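Local coordinates for heterokaryon incompatibility protein s (Podospora anserina, PDB 2WVQ), which governs heterokaryon incompatibility between fused fungal cells and forms the [het-s] prion, this chain being its globular, prion-inhibition (HeLo) domain, at residues D41-Q46 and D121-G126; G35-R40 and Q111-V116; L56-E61 and K186-E191; G60-I65 and F178-V183. The protein carries 2 engineered substitutions. All blocks are in the same frame, centred on the assembly; numbering follows the deposited sequence.

Interaction 1: D41-Q46 and D121-G126; sequences DYERCQ and DMKPIG
Glu43 reaches from the first turn of helix 42-62 to the start of helix 124-140. Its CG lies anti to the backbone N (chi1 -170°) and the chain runs on extended, so the carboxylate ends beside the backbone of the other segment. There Glu43 OE1 accepts a hydrogen bond from Lys123 N at 2.8 Å. The bond is fairly straight, but the N-H comes from above the carboxylate plane. The other oxygen, Glu43 OE2, rests 3.4 Å from Gly126 CA, where glycine has no side chain to block it. Lys123 is the N-cap residue of helix 124-140. The carboxylate of Glu43 therefore sits at the N-terminal end of that helix, where the helix dipole would probably favour its negative charge. The two helices of this mostly helical HeLo domain thus meet near their N-terminal ends. Met122 lies between them, its chain extended. Met122 CG touches Glu43 CG at 3.4 Å and Tyr42 CE2 at 3.7 Å. The methyl Met122 CE goes further along helix 42-62 and meets Gln46 CG at 3.3 Å. The Gln46 chain bends at chi2 (62°), and its NE2 is hydrogen-bonded to Asp50. Tyr42, with CG anti to the backbone N, also places CE2 4.0 Å from Asp121 CB. The Tyr42 ring stacks with Phe117, and Asp121 OD1 accepts a hydrogen bond from Glu118 N.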
loop_
_atom_site.group_PDB
_atom_site.type_symbol
_atom_site.label_atom_id
_atom_site.label_comp_id
_atom_site.label_asym_id
_atom_site.label_seq_id
_atom_site.Cartn_x
_atom_site.Cartn_y
_atom_site.Cartn_z
ATOM N N ASP A 41 5.457 -23.005 -3.031
ATOM C CA ASP A 41 5.905 -21.999 -2.051
ATOM C C ASP A 41 4.887 -21.693 -0.969
ATOM O O ASP A 41 5.117 -20.819 -0.137
ATOM C CB ASP A 41 6.320 -20.698 -2.733
ATOM C CG ASP A 41 7.642 -20.814 -3.438
ATOM O OD1 ASP A 41 8.390 -21.780 -3.193
ATOM O OD2 ASP A 41 7.940 -19.922 -4.244
ATOM N N TYR A 42 3.764 -22.404 -0.998
ATOM C CA TYR A 42 2.692 -22.186 -0.064
ATOM C C TYR A 42 3.202 -22.192 1.387
ATOM O O TYR A 42 3.003 -21.223 2.103
ATOM C CB TYR A 42 1.585 -23.229 -0.202
ATOM C CG TYR A 42 0.673 -23.291 1.023
ATOM C CD1 TYR A 42 0.009 -22.140 1.497
ATOM C CD2 TYR A 42 0.463 -24.488 1.686
ATOM C CE1 TYR A 42 -0.826 -22.201 2.608
ATOM C CE2 TYR A 42 -0.363 -24.567 2.778
ATOM C CZ TYR A 42 -1.002 -23.421 3.244
ATOM O OH TYR A 42 -1.824 -23.534 4.336
ATOM N N GLU A 43 3.868 -23.276 1.778
ATOM C CA GLU A 43 4.238 -23.509 3.167
ATOM C C GLU A 43 5.110 -22.371 3.659
ATOM O O GLU A 43 4.813 -21.778 4.696
ATOM C CB GLU A 43 4.955 -24.848 3.308
ATOM C CG GLU A 43 5.166 -25.302 4.737
ATOM C CD GLU A 43 5.945 -26.598 4.813
ATOM O OE1 GLU A 43 5.538 -27.593 4.178
ATOM O OE2 GLU A 43 6.975 -26.617 5.516
ATOM N N ARG A 44 6.161 -22.042 2.910
ATOM C CA ARG A 44 7.059 -20.948 3.304
ATOM C C ARG A 44 6.347 -19.595 3.396
ATOM O O ARG A 44 6.555 -18.863 4.352
ATOM C CB ARG A 44 8.281 -20.869 2.384
ATOM C CG ARG A 44 9.312 -19.788 2.724
ATOM C CD ARG A 44 10.173 -19.480 1.460
ATOM N NE ARG A 44 10.203 -18.049 1.110
ATOM C CZ ARG A 44 10.867 -17.097 1.788
ATOM N NH1 ARG A 44 11.586 -17.388 2.892
ATOM N NH2 ARG A 44 10.802 -15.828 1.366
ATOM N N CYS A 45 5.519 -19.256 2.398
ATOM C CA CYS A 45 4.795 -17.977 2.398
ATOM C C CYS A 45 3.807 -17.850 3.583
ATOM O O CYS A 45 3.635 -16.764 4.149
ATOM C CB CYS A 45 4.080 -17.780 1.052
ATOM S SG CYS A 45 5.263 -17.378 -0.267
ATOM N N GLN A 46 3.143 -18.953 3.924
ATOM C CA GLN A 46 2.263 -18.994 5.089
ATOM C C GLN A 46 3.063 -18.766 6.384
ATOM O O GLN A 46 2.664 -17.924 7.184
ATOM C CB GLN A 46 1.474 -20.305 5.155
ATOM C CG GLN A 46 0.546 -20.433 6.380
ATOM C CD GLN A 46 -0.535 -19.373 6.408
ATOM O OE1 GLN A 46 -1.405 -19.355 5.545
ATOM N NE2 GLN A 46 -0.478 -18.471 7.398
ATOM N N ASP A 121 -1.909 -29.088 3.383
ATOM C CA ASP A 121 -1.038 -29.051 2.198
ATOM C C ASP A 121 0.422 -28.718 2.541
ATOM O O ASP A 121 1.289 -28.697 1.644
ATOM C CB ASP A 121 -1.568 -28.063 1.150
ATOM C CG ASP A 121 -2.929 -28.432 0.658
ATOM O OD1 ASP A 121 -3.830 -27.583 0.736
ATOM O OD2 ASP A 121 -3.105 -29.592 0.211
ATOM N N MET A 122 0.680 -28.438 3.823
ATOM C CA MET A 122 2.044 -28.373 4.351
ATOM C C MET A 122 2.581 -29.741 4.737
ATOM O O MET A 122 1.817 -30.665 5.040
ATOM C CB MET A 122 2.098 -27.503 5.600
ATOM C CG MET A 122 1.870 -26.058 5.363
ATOM S SD MET A 122 1.871 -25.205 6.958
ATOM C CE MET A 122 1.441 -23.564 6.421
ATOM N N LYS A 123 3.903 -29.852 4.759
ATOM C CA LYS A 123 4.564 -30.976 5.406
ATOM C C LYS A 123 4.301 -30.915 6.929
ATOM O O LYS A 123 4.018 -29.829 7.463
ATOM C CB LYS A 123 6.060 -30.965 5.069
ATOM C CG LYS A 123 6.336 -30.920 3.553
ATOM C CD LYS A 123 7.733 -31.361 3.211
ATOM C CE LYS A 123 7.790 -31.934 1.792
ATOM N NZ LYS A 123 9.056 -32.688 1.537
ATOM N N PRO A 124 4.349 -32.078 7.627
ATOM C CA PRO A 124 4.085 -32.090 9.071
ATOM C C PRO A 124 4.945 -31.123 9.897
ATOM O O PRO A 124 4.476 -30.580 10.914
ATOM C CB PRO A 124 4.376 -33.544 9.466
ATOM C CG PRO A 124 4.130 -34.337 8.211
ATOM C CD PRO A 124 4.620 -33.440 7.110
ATOM N N ILE A 125 6.183 -30.917 9.466
ATOM C CA ILE A 125 7.102 -30.009 10.134
ATOM C C ILE A 125 6.621 -28.545 10.055
ATOM O O ILE A 125 6.622 -27.823 11.053
ATOM C CB ILE A 125 8.528 -30.155 9.547
ATOM C CG1 ILE A 125 9.570 -29.519 10.468
ATOM C CG2 ILE A 125 8.597 -29.640 8.087
ATOM C CD1 ILE A 125 10.980 -29.634 9.930
ATOM N N GLY A 126 6.212 -28.123 8.863
ATOM C CA GLY A 126 5.684 -26.785 8.650
ATOM C C GLY A 126 4.324 -26.619 9.262
ATOM O O GLY A 126 4.015 -25.553 9.814
#

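Interaction 2: G35-R40 and Q111-V116; sequences GRHFGR and QQDLVV. Engineered in segment 35-40: His37 (natural residue Pro).
The backbones come together first, at one beta bridge between Gly35 and Val116, with CA atoms 4.4 Å apart. Next to it, Arg36 N lies 3.2 Å from Val115 O. Gly35 also makes backbone hydrogen bonds with Leu154, whose strand 152-154 runs parallel to strand 32-34. The bridge lies just beyond the end of strand 32-34, next to the small parallel sheet of this mostly helical domain. It joins the loop before helix 42-62 to the loop after helix 79-108.

The polar contacts belong mainly to Arg36. Its chain bends at chi2 and chi3, which brings Arg36 NE to Gln112 O in a weak hydrogen bond of 3.3 Å. That oxygen lies near the guanidinium plane, at its edge. The charge contact is different. Asp113 OD2 sits over one guanidinium face, toward its rim, in a long salt bridge with Arg36 NE at 3.6 Å. No N-H points at it, and the guanidinium and carboxylate planes are 83° apart. The other oxygen, Asp113 OD1, takes a weak hydrogen bond from Gln112 NE2.

The engineered His37 makes a further close approach: its CE1 lies 3.7 Å from Asp113 OD2, with the oxygen in plane at the ring edge.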
loop_
_atom_site.group_PDB
_atom_site.type_symbol
_atom_site.label_atom_id
_atom_site.label_comp_id
_atom_site.label_asym_id
_atom_site.label_seq_id
_atom_site.Cartn_x
_atom_site.Cartn_y
_atom_site.Cartn_z
ATOM N N GLY A 35 -3.763 -18.502 -2.379
ATOM C CA GLY A 35 -4.380 -19.109 -3.545
ATOM C C GLY A 35 -3.475 -20.088 -4.265
ATOM O O GLY A 35 -2.271 -20.215 -3.994
ATOM N N ARG A 36 -4.072 -20.758 -5.237
ATOM C CA ARG A 36 -3.435 -21.840 -5.958
ATOM C C ARG A 36 -2.052 -21.469 -6.500
ATOM O O ARG A 36 -1.154 -22.319 -6.559
ATOM C CB ARG A 36 -4.407 -22.292 -7.074
ATOM C CG ARG A 36 -3.776 -22.600 -8.416
ATOM C CD ARG A 36 -4.720 -22.172 -9.520
ATOM N NE ARG A 36 -5.417 -23.322 -10.073
ATOM C CZ ARG A 36 -5.026 -23.952 -11.180
ATOM N NH1 ARG A 36 -3.949 -23.532 -11.817
ATOM N NH2 ARG A 36 -5.694 -24.995 -11.641
ATOM N N HIS A 37 -1.884 -20.210 -6.892
ATOM C CA HIS A 37 -0.702 -19.792 -7.622
ATOM C C HIS A 37 0.594 -19.651 -6.834
ATOM O O HIS A 37 1.661 -19.514 -7.450
ATOM C CB HIS A 37 -0.980 -18.582 -8.546
ATOM C CG HIS A 37 -1.480 -18.982 -9.907
ATOM N ND1 HIS A 37 -2.789 -19.360 -10.144
ATOM C CD2 HIS A 37 -0.833 -19.115 -11.093
ATOM C CE1 HIS A 37 -2.931 -19.685 -11.416
ATOM N NE2 HIS A 37 -1.756 -19.561 -12.012
ATOM N N PHE A 38 0.522 -19.734 -5.500
ATOM C CA PHE A 38 1.733 -19.885 -4.665
ATOM C C PHE A 38 2.507 -21.187 -4.929
ATOM O O PHE A 38 3.733 -21.234 -4.746
ATOM C CB PHE A 38 1.387 -19.719 -3.168
ATOM C CG PHE A 38 1.103 -18.304 -2.810
ATOM C CD1 PHE A 38 -0.204 -17.809 -2.868
ATOM C CD2 PHE A 38 2.159 -17.425 -2.514
ATOM C CE1 PHE A 38 -0.464 -16.461 -2.562
ATOM C CE2 PHE A 38 1.899 -16.077 -2.220
ATOM C CZ PHE A 38 0.587 -15.604 -2.254
ATOM N N GLY A 39 1.789 -22.218 -5.382
ATOM C CA GLY A 39 2.382 -23.516 -5.757
ATOM C C GLY A 39 3.119 -24.197 -4.620
ATOM O O GLY A 39 2.600 -24.311 -3.508
ATOM N N ARG A 40 4.349 -24.627 -4.875
ATOM C CA ARG A 40 5.129 -25.295 -3.834
ATOM C C ARG A 40 5.657 -24.305 -2.805
ATOM O O ARG A 40 6.251 -24.720 -1.826
ATOM C CB ARG A 40 6.317 -26.104 -4.389
ATOM C CG ARG A 40 6.302 -26.427 -5.901
ATOM C CD ARG A 40 7.665 -26.053 -6.487
ATOM N NE ARG A 40 7.939 -24.633 -6.207
ATOM C CZ ARG A 40 9.152 -24.087 -6.130
ATOM N NH1 ARG A 40 10.244 -24.833 -6.303
ATOM N NH2 ARG A 40 9.266 -22.786 -5.867
ATOM N N GLN A 111 -13.433 -21.050 -11.582
ATOM C CA GLN A 111 -13.461 -21.835 -10.336
ATOM C C GLN A 111 -12.166 -22.591 -10.063
ATOM O O GLN A 111 -11.800 -22.789 -8.904
ATOM C CB GLN A 111 -14.640 -22.810 -10.305
ATOM C CG GLN A 111 -15.986 -22.155 -10.547
ATOM C CD GLN A 111 -16.186 -20.927 -9.695
ATOM O OE1 GLN A 111 -16.050 -20.985 -8.473
ATOM N NE2 GLN A 111 -16.502 -19.796 -10.336
ATOM N N GLN A 112 -11.486 -23.011 -11.129
ATOM C CA GLN A 112 -10.155 -23.633 -11.021
ATOM C C GLN A 112 -9.229 -22.762 -10.171
ATOM O O GLN A 112 -8.615 -23.245 -9.218
ATOM C CB GLN A 112 -9.532 -23.917 -12.413
ATOM C CG GLN A 112 -9.844 -22.872 -13.522
ATOM C CD GLN A 112 -8.898 -22.913 -14.745
ATOM O OE1 GLN A 112 -8.484 -23.981 -15.205
ATOM N NE2 GLN A 112 -8.575 -21.736 -15.280
ATOM N N ASP A 113 -9.195 -21.474 -10.497
ATOM C CA ASP A 113 -8.240 -20.518 -9.934
ATOM C C ASP A 113 -8.612 -19.976 -8.551
ATOM O O ASP A 113 -7.794 -19.301 -7.912
ATOM C CB ASP A 113 -8.034 -19.359 -10.914
ATOM C CG ASP A 113 -7.442 -19.814 -12.230
ATOM O OD1 ASP A 113 -7.969 -19.409 -13.288
ATOM O OD2 ASP A 113 -6.463 -20.592 -12.197
ATOM N N LEU A 114 -9.823 -20.300 -8.096
ATOM C CA LEU A 114 -10.339 -19.853 -6.803
ATOM C C LEU A 114 -10.069 -20.799 -5.613
ATOM O O LEU A 114 -10.356 -20.451 -4.461
ATOM C CB LEU A 114 -11.829 -19.502 -6.924
ATOM C CG LEU A 114 -12.143 -18.309 -7.841
ATOM C CD1 LEU A 114 -13.621 -17.984 -7.832
ATOM C CD2 LEU A 114 -11.334 -17.091 -7.460
ATOM N N VAL A 115 -9.471 -21.953 -5.898
ATOM C CA VAL A 115 -9.122 -22.966 -4.897
ATOM C C VAL A 115 -7.960 -22.471 -4.035
ATOM O O VAL A 115 -6.965 -21.954 -4.562
ATOM C CB VAL A 115 -8.707 -24.297 -5.607
ATOM C CG1 VAL A 115 -8.100 -25.312 -4.635
ATOM C CG2 VAL A 115 -9.902 -24.914 -6.321
ATOM N N VAL A 116 -8.077 -22.634 -2.717
ATOM C CA VAL A 116 -7.031 -22.166 -1.803
ATOM C C VAL A 116 -6.321 -23.312 -1.066
ATOM O O VAL A 116 -6.918 -24.352 -0.803
ATOM C CB VAL A 116 -7.551 -21.086 -0.775
ATOM C CG1 VAL A 116 -8.139 -19.876 -1.490
ATOM C CG2 VAL A 116 -8.576 -21.663 0.170
#

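Interaction 3: L56-E61 and K186-E191; sequences LSRWGE and KLAEIE
Arg58 lies alongside Leu187 and Ala188, and its guanidinium reaches past them to Glu191. This is a helix-helix contact of the HeLo domain. Helices 42-62 and 181-191 cross with their N-to-C directions 122° apart, and their local axes approach to 10.8 Å. The Arg58 chain starts with CG anti to the backbone N, runs straight through chi2 and turns at chi3 (-53°). Its aliphatic part and the Leu187 side chain slide past each other in opposite directions, with Arg58 CG 3.7 Å from Leu187 CB. The methyl of Ala188 covers one face of the guanidinium near its rim, and its CB is 3.8 Å from Arg58 NE. At the exposed border, Glu61 CG touches Leu187 CD2 at 4.1 Å, and these two chains cross at about a right angle. The salt bridge is side-on and uses two nitrogens, one for each carboxylate oxygen. Both oxygens lie close to the guanidinium plane, which limits how the group can turn. Each end has a further partner. Arg58 NH2 also forms a salt bridge with Asp212, and Glu191 OE2 with Arg140 of helix 124-140. The result is a network of alternating charges, with Arg58 buried in it. Both hydrogen bonds are nearly straight: Arg58 NE donates to Glu191 OE2 at 3.0 Å, from above the carboxylate plane, and Arg58 NH2 to the syn lone pair of Glu191 OE1 at 2.9 Å.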
loop_
_atom_site.group_PDB
_atom_site.type_symbol
_atom_site.label_atom_id
_atom_site.label_comp_id
_atom_site.label_asym_id
_atom_site.label_seq_id
_atom_site.Cartn_x
_atom_site.Cartn_y
_atom_site.Cartn_z
ATOM N N LEU A 56 4.373 -8.615 15.275
ATOM C CA LEU A 56 3.410 -7.565 15.600
ATOM C C LEU A 56 2.825 -7.839 17.008
ATOM O O LEU A 56 2.797 -6.948 17.892
ATOM C CB LEU A 56 2.279 -7.491 14.539
ATOM C CG LEU A 56 1.098 -6.501 14.731
ATOM C CD1 LEU A 56 1.525 -5.068 14.772
ATOM C CD2 LEU A 56 -0.059 -6.660 13.692
ATOM N N SER A 57 2.388 -9.063 17.238
ATOM C CA SER A 57 1.893 -9.347 18.574
ATOM C C SER A 57 2.966 -9.242 19.695
ATOM O O SER A 57 2.619 -8.828 20.790
ATOM C CB SER A 57 1.084 -10.629 18.634
ATOM O OG SER A 57 1.874 -11.737 18.916
ATOM N N ARG A 58 4.224 -9.608 19.418
ATOM C CA ARG A 58 5.317 -9.417 20.350
ATOM C C ARG A 58 5.409 -7.984 20.819
ATOM O O ARG A 58 5.640 -7.758 22.001
ATOM C CB ARG A 58 6.675 -9.908 19.842
ATOM C CG ARG A 58 7.777 -10.124 20.972
ATOM C CD ARG A 58 9.124 -10.491 20.354
ATOM N NE ARG A 58 8.952 -11.637 19.449
ATOM C CZ ARG A 58 9.268 -11.692 18.148
ATOM N NH1 ARG A 58 9.830 -10.670 17.532
ATOM N NH2 ARG A 58 9.036 -12.814 17.467
ATOM N N TRP A 59 5.236 -7.034 19.892
ATOM C CA TRP A 59 5.222 -5.628 20.210
ATOM C C TRP A 59 4.145 -5.241 21.211
ATOM O O TRP A 59 4.422 -4.475 22.153
ATOM C CB TRP A 59 5.092 -4.745 18.959
ATOM C CG TRP A 59 5.067 -3.299 19.329
ATOM C CD1 TRP A 59 6.139 -2.497 19.533
ATOM C CD2 TRP A 59 3.908 -2.492 19.552
ATOM N NE1 TRP A 59 5.726 -1.238 19.890
ATOM C CE2 TRP A 59 4.360 -1.209 19.905
ATOM C CE3 TRP A 59 2.525 -2.736 19.489
ATOM C CZ2 TRP A 59 3.488 -0.148 20.172
ATOM C CZ3 TRP A 59 1.654 -1.676 19.745
ATOM C CH2 TRP A 59 2.140 -0.401 20.098
ATOM N N GLY A 60 2.921 -5.711 20.992
ATOM C CA GLY A 60 1.840 -5.406 21.927
ATOM C C GLY A 60 2.137 -5.940 23.312
ATOM O O GLY A 60 1.807 -5.289 24.326
ATOM N N GLU A 61 2.778 -7.111 23.375
ATOM C CA GLU A 61 3.170 -7.697 24.669
ATOM C C GLU A 61 4.276 -6.896 25.350
ATOM O O GLU A 61 4.246 -6.716 26.591
ATOM C CB GLU A 61 3.630 -9.161 24.475
ATOM C CG GLU A 61 3.969 -9.942 25.756
ATOM C CD GLU A 61 2.749 -10.323 26.587
ATOM O OE1 GLU A 61 1.609 -10.020 26.183
ATOM O OE2 GLU A 61 2.925 -10.946 27.656
ATOM N N LYS A 186 14.050 -11.002 24.887
ATOM C CA LYS A 186 13.611 -12.012 25.894
ATOM C C LYS A 186 12.343 -12.764 25.465
ATOM O O LYS A 186 12.235 -13.984 25.590
ATOM C CB LYS A 186 13.433 -11.392 27.295
ATOM C CG LYS A 186 14.734 -11.340 28.089
ATOM C CD LYS A 186 14.527 -10.977 29.579
ATOM C CE LYS A 186 14.789 -12.182 30.524
ATOM N NZ LYS A 186 14.014 -13.420 30.101
ATOM N N LEU A 187 11.392 -12.007 24.943
ATOM C CA LEU A 187 10.130 -12.535 24.502
ATOM C C LEU A 187 10.275 -13.550 23.363
ATOM O O LEU A 187 9.633 -14.600 23.399
ATOM C CB LEU A 187 9.246 -11.364 24.101
ATOM C CG LEU A 187 8.057 -10.918 24.968
ATOM C CD1 LEU A 187 7.872 -11.538 26.373
ATOM C CD2 LEU A 187 8.002 -9.436 24.986
ATOM N N ALA A 188 11.139 -13.240 22.390
ATOM C CA ALA A 188 11.450 -14.119 21.254
ATOM C C ALA A 188 12.207 -15.360 21.739
ATOM O O ALA A 188 12.119 -16.424 21.133
ATOM C CB ALA A 188 12.275 -13.371 20.227
ATOM N N GLU A 189 12.952 -15.222 22.846
ATOM C CA GLU A 189 13.686 -16.353 23.431
ATOM C C GLU A 189 12.685 -17.326 24.061
ATOM O O GLU A 189 12.771 -18.541 23.850
ATOM C CB GLU A 189 14.706 -15.873 24.459
ATOM C CG GLU A 189 15.977 -15.267 23.846
ATOM C CD GLU A 189 16.942 -14.693 24.889
ATOM O OE1 GLU A 189 16.701 -14.838 26.122
ATOM O OE2 GLU A 189 17.969 -14.096 24.469
ATOM N N ILE A 190 11.720 -16.771 24.801
ATOM C CA ILE A 190 10.609 -17.535 25.380
ATOM C C ILE A 190 9.717 -18.226 24.308
ATOM O O ILE A 190 9.242 -19.348 24.520
ATOM C CB ILE A 190 9.753 -16.630 26.323
ATOM C CG1 ILE A 190 10.583 -16.160 27.525
ATOM C CG2 ILE A 190 8.459 -17.346 26.749
ATOM C CD1 ILE A 190 9.972 -14.990 28.303
ATOM N N GLU A 191 9.495 -17.563 23.171
ATOM C CA GLU A 191 8.669 -18.133 22.095
ATOM C C GLU A 191 9.297 -19.402 21.548
ATOM O O GLU A 191 8.609 -20.372 21.200
ATOM C CB GLU A 191 8.512 -17.137 20.949
ATOM C CG GLU A 191 7.791 -15.874 21.335
ATOM C CD GLU A 191 7.783 -14.852 20.225
ATOM O OE1 GLU A 191 8.351 -15.115 19.137
ATOM O OE2 GLU A 191 7.195 -13.787 20.448
#

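Interaction 4: G60-I65 and F178-V183; sequences GEAVKI and FPIEAV
The contact between 60-65 and 178-183 is apolar, and two groups of side chains carry it. The first centres on the methyl of Ala62, which points from the last turn of its helix toward the other segment. Ala62 CB meets Ile180 CD1 at 3.5 Å, a little tighter than usual for two carbons. The same methyl touches Val183 CG1 at 3.7 Å. Ile180 puts CG1 in the crowded position between the backbone N and the carbonyl carbon (chi1 60°), while chi2 is extended. Its CG2 lies 3.7 Å from Ala62 O, so this side chain packs against both the methyl and the backbone of Ala62.

The second is a CH-pi contact. Val63 CG2 stands over one face of the Phe178 ring, 4.1 Å from the ring centroid and 28° off the normal. Val63 CG2 is displaced toward Phe178 CG, 3.7 Å away. The off-staggered chi1 of Val63 (107°) is the setting in which CG2 stands over the ring.

The backbone turns on both sides. Lys64, with positive phi, closes its helix in a Schellman motif. Pro179 is the centre of an inverse gamma turn, and Ile180 is the N-cap residue of the next helix. The C-terminal end of helix 42-62 is thus packed against the start of helix 181-191. Beyond Val63 lies Phe71, while Ile65 packs on helix 18-28 through Val18, Ala19 and Phe22.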
loop_
_atom_site.group_PDB
_atom_site.type_symbol
_atom_site.label_atom_id
_atom_site.label_comp_id
_atom_site.label_asym_id
_atom_site.label_seq_id
_atom_site.Cartn_x
_atom_site.Cartn_y
_atom_site.Cartn_z
ATOM N N GLY A 60 2.921 -5.711 20.992
ATOM C CA GLY A 60 1.840 -5.406 21.927
ATOM C C GLY A 60 2.137 -5.940 23.312
ATOM O O GLY A 60 1.807 -5.289 24.326
ATOM N N GLU A 61 2.778 -7.111 23.375
ATOM C CA GLU A 61 3.170 -7.697 24.669
ATOM C C GLU A 61 4.276 -6.896 25.350
ATOM O O GLU A 61 4.246 -6.716 26.591
ATOM C CB GLU A 61 3.630 -9.161 24.475
ATOM C CG GLU A 61 3.969 -9.942 25.756
ATOM C CD GLU A 61 2.749 -10.323 26.587
ATOM O OE1 GLU A 61 1.609 -10.020 26.183
ATOM O OE2 GLU A 61 2.925 -10.946 27.656
ATOM N N ALA A 62 5.252 -6.444 24.553
ATOM C CA ALA A 62 6.419 -5.707 25.038
ATOM C C ALA A 62 6.031 -4.372 25.697
ATOM O O ALA A 62 6.588 -3.948 26.731
ATOM C CB ALA A 62 7.360 -5.444 23.891
ATOM N N VAL A 63 5.082 -3.718 25.040
ATOM C CA VAL A 63 4.515 -2.441 25.433
ATOM C C VAL A 63 3.351 -2.557 26.456
ATOM O O VAL A 63 2.858 -1.550 26.942
ATOM C CB VAL A 63 4.110 -1.802 24.071
ATOM C CG1 VAL A 63 2.586 -1.786 23.806
ATOM C CG2 VAL A 63 4.915 -0.615 23.749
ATOM N N LYS A 64 2.906 -3.783 26.773
ATOM C CA LYS A 64 1.759 -3.999 27.677
ATOM C C LYS A 64 0.505 -3.266 27.157
ATOM O O LYS A 64 -0.188 -2.539 27.894
ATOM C CB LYS A 64 2.109 -3.581 29.128
ATOM C CG LYS A 64 3.358 -4.260 29.635
ATOM C CD LYS A 64 3.653 -3.950 31.120
ATOM C CE LYS A 64 4.419 -5.118 31.792
ATOM N NZ LYS A 64 5.793 -5.323 31.251
ATOM N N ILE A 65 0.235 -3.467 25.870
ATOM C CA ILE A 65 -0.833 -2.802 25.143
ATOM C C ILE A 65 -2.209 -2.887 25.807
ATOM O O ILE A 65 -2.982 -1.928 25.788
ATOM C CB ILE A 65 -0.894 -3.364 23.620
ATOM C CG1 ILE A 65 -1.933 -2.607 22.775
ATOM C CG2 ILE A 65 -1.198 -4.839 23.607
ATOM C CD1 ILE A 65 -1.447 -1.321 22.123
ATOM N N PHE A 178 9.216 3.156 21.209
ATOM C CA PHE A 178 9.111 2.670 22.591
ATOM C C PHE A 178 10.405 1.987 23.061
ATOM O O PHE A 178 11.100 1.362 22.250
ATOM C CB PHE A 178 7.872 1.764 22.743
ATOM C CG PHE A 178 6.572 2.483 22.487
ATOM C CD1 PHE A 178 6.069 2.629 21.186
ATOM C CD2 PHE A 178 5.852 3.039 23.540
ATOM C CE1 PHE A 178 4.873 3.324 20.973
ATOM C CE2 PHE A 178 4.664 3.707 23.322
ATOM C CZ PHE A 178 4.182 3.858 22.029
ATOM N N PRO A 179 10.750 2.123 24.367
ATOM C CA PRO A 179 12.029 1.603 24.883
ATOM C C PRO A 179 12.060 0.076 25.118
ATOM O O PRO A 179 12.350 -0.368 26.236
ATOM C CB PRO A 179 12.164 2.352 26.222
ATOM C CG PRO A 179 10.770 2.460 26.697
ATOM C CD PRO A 179 9.976 2.783 25.440
ATOM N N ILE A 180 11.786 -0.726 24.083
ATOM C CA ILE A 180 11.554 -2.161 24.295
ATOM C C ILE A 180 12.557 -3.131 23.631
ATOM O O ILE A 180 12.237 -4.301 23.403
ATOM C CB ILE A 180 10.091 -2.573 23.921
ATOM C CG1 ILE A 180 9.802 -2.261 22.441
ATOM C CG2 ILE A 180 9.096 -1.915 24.873
ATOM C CD1 ILE A 180 8.506 -2.811 21.915
ATOM N N GLU A 181 13.775 -2.668 23.355
ATOM C CA GLU A 181 14.715 -3.521 22.623
ATOM C C GLU A 181 15.007 -4.839 23.367
ATOM O O GLU A 181 14.753 -5.928 22.824
ATOM C CB GLU A 181 16.003 -2.781 22.262
ATOM C CG GLU A 181 16.532 -3.196 20.899
ATOM C CD GLU A 181 18.044 -3.228 20.816
ATOM O OE1 GLU A 181 18.679 -2.153 20.959
ATOM O OE2 GLU A 181 18.596 -4.332 20.583
ATOM N N ALA A 182 15.509 -4.726 24.603
ATOM C CA ALA A 182 15.878 -5.885 25.433
ATOM C C ALA A 182 14.682 -6.804 25.763
ATOM O O ALA A 182 14.819 -8.025 25.825
ATOM C CB ALA A 182 16.575 -5.422 26.752
ATOM N N VAL A 183 13.528 -6.177 26.009
ATOM C CA VAL A 183 12.241 -6.866 26.247
ATOM C C VAL A 183 11.814 -7.755 25.056
ATOM O O VAL A 183 11.404 -8.911 25.242
ATOM C CB VAL A 183 11.114 -5.834 26.613
ATOM C CG1 VAL A 183 9.746 -6.478 26.585
ATOM C CG2 VAL A 183 11.371 -5.191 27.996
#

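Overall arrangement
From the N terminus, strand 32-34 leads into 35-40, which interaction 2 ties to 111-116. Helix 42-62 follows and carries the other three contacts. Its start joins the head of helix 124-140 in interaction 1, closing a loop over helix 79-108. Its later turns meet helix 181-191 in interaction 3 and the turn that leads into it in interaction 4, closing the longest loops. Interaction 4 lies within the chain span of interaction 3; they share Gly60 and Glu61 and touch through Trp59 and Ile180. Interactions 1 and 2 touch at Cys45 and Phe38; they cross each other, and each also crosses 3 and 4. Their centres lie about 30 and 38 Å from that of interaction 4.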